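Local coordinates for protein hypoxanthine phosphoribosyltransferase (Leishmania donovani, PDB 7CMJ) that converts hypoxanthine and guanine to IMP and GMP by transferring the 5-phosphoribosyl group from phosphoribosylpyrophosphate in purine salvage, at residues Phe140-Ala143 against Lys144-Ser148. Residues are numbered along the deposited sequence; the frame is centred on the assembly and turned at random.
Sequences FMLA and KKPAS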
# COMPACT_ATOMS: atom_id res chain seq x y z
N PHE A 140 -0.03 16.78 -1.43
CA PHE A 140 -0.60 15.50 -1.82
C PHE A 140 -2.10 15.63 -2.05
O PHE A 140 -2.61 15.28 -3.13
CB PHE A 140 -0.31 14.45 -0.75
CG PHE A 140 -0.87 13.10 -1.05
CD1 PHE A 140 -0.38 12.34 -2.10
CD2 PHE A 140 -1.87 12.56 -0.26
CE1 PHE A 140 -0.88 11.07 -2.37
CE2 PHE A 140 -2.39 11.28 -0.53
CZ PHE A 140 -1.90 10.54 -1.59
N MET A 141 -2.82 16.14 -1.04
CA MET A 141 -4.27 16.21 -1.14
C MET A 141 -4.71 17.21 -2.18
O MET A 141 -5.71 16.99 -2.88
CB MET A 141 -4.88 16.55 0.22
CG MET A 141 -4.67 15.51 1.31
SD MET A 141 -5.27 13.87 0.85
CE MET A 141 -6.89 14.26 0.18
N LEU A 142 -4.00 18.33 -2.29
CA LEU A 142 -4.39 19.35 -3.25
C LEU A 142 -4.26 18.87 -4.68
O LEU A 142 -4.92 19.42 -5.57
CB LEU A 142 -3.56 20.61 -3.04
CG LEU A 142 -4.13 21.55 -1.98
CD1 LEU A 142 -3.23 22.75 -1.84
CD2 LEU A 142 -5.54 21.98 -2.33
N ALA A 143 -3.43 17.85 -4.92
CA ALA A 143 -3.32 17.28 -6.26
C ALA A 143 -4.57 16.51 -6.64
O ALA A 143 -4.83 16.31 -7.83
CB ALA A 143 -2.09 16.37 -6.36
N LYS A 144 -5.36 16.08 -5.66
CA LYS A 144 -6.65 15.47 -5.97
C LYS A 144 -7.74 16.50 -6.23
O LYS A 144 -8.92 16.13 -6.27
CB LYS A 144 -7.04 14.50 -4.85
CG LYS A 144 -5.96 13.49 -4.51
CD LYS A 144 -6.16 12.85 -3.13
CE LYS A 144 -5.19 11.66 -2.92
NZ LYS A 144 -5.43 10.62 -3.97
N LYS A 145 -7.36 17.77 -6.41
CA LYS A 145 -8.27 18.86 -6.76
C LYS A 145 -9.56 18.90 -5.93
O LYS A 145 -10.66 18.92 -6.48
CB LYS A 145 -8.61 18.81 -8.25
CG LYS A 145 -7.47 19.16 -9.20
CD LYS A 145 -6.51 20.20 -8.60
CE LYS A 145 -5.52 20.76 -9.64
NZ LYS A 145 -6.08 21.86 -10.48
N PRO A 146 -9.45 18.94 -4.60
CA PRO A 146 -10.66 19.02 -3.78
C PRO A 146 -11.33 20.39 -3.90
O PRO A 146 -10.72 21.38 -4.29
CB PRO A 146 -10.15 18.78 -2.36
CG PRO A 146 -8.78 19.35 -2.38
CD PRO A 146 -8.23 19.06 -3.78
N ALA A 147 -12.62 20.41 -3.55
CA ALA A 147 -13.35 21.68 -3.56
C ALA A 147 -12.83 22.61 -2.47
O ALA A 147 -12.69 23.82 -2.70
CB ALA A 147 -14.85 21.43 -3.40
N SER A 148 -12.52 22.06 -1.29
CA SER A 148 -11.90 22.79 -0.20
C SER A 148 -10.96 21.86 0.54
O SER A 148 -11.15 20.64 0.57
CB SER A 148 -12.94 23.35 0.79
OG SER A 148 -13.29 22.40 1.80
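The aliphatic chain of Lys144 runs back along the helix end, its carbons slanting across Phe140 and Met141. CE of Lys144 lies 3.7 Å from CE2 of the Phe140 ring and equally near CZ, approaching the ring obliquely. One carbon earlier, CD of Lys144 meets the methyl CE of Met141 at 3.7 Å. The Met141 chain is bent at both chi2 and chi3, which curls the methyl back to the lysine although CB of Met141 points away. Lys144 stays extended through chi3 and bends only at chi4 (-60°), where the ammonium group leaves the apolar carbons. That NZ forms a salt bridge with Asp111 and a hydrogen bond with Tyr136 of the second subunit, so the charge of this buried lysine has partners in both chains. Phe140 and Ala143 pack on the same Tyr136 of the second subunit, placing this end of the helix at a subunit interface.

The backbone here makes a type I beta turn from Leu142 to Lys145. Lys144 N donates to Met141 O at 2.9 Å, and Lys145 N to Leu142 O at 3.1 Å. Both donors sit well above the carbonyl planes, and the N-H angles are bent, 141° and 147°. Lys145 has positive phi, and the chain turns away from the helix there. Pro146 then points its ring back: CD of Pro146 rests 3.4 Å from Met141 O, and its CG is 4.2 Å from CD2 of Leu142, the two side chains crossing at about a right angle.

The turn links helix 131-142 to strand 148-153, as part of a beta-alpha-beta crossover from strand 120-125 in the phosphoribosyltransferase core. Met141 packs on Ile121 and Ile123 of strand 120-125 and on Leu149 of strand 148-153.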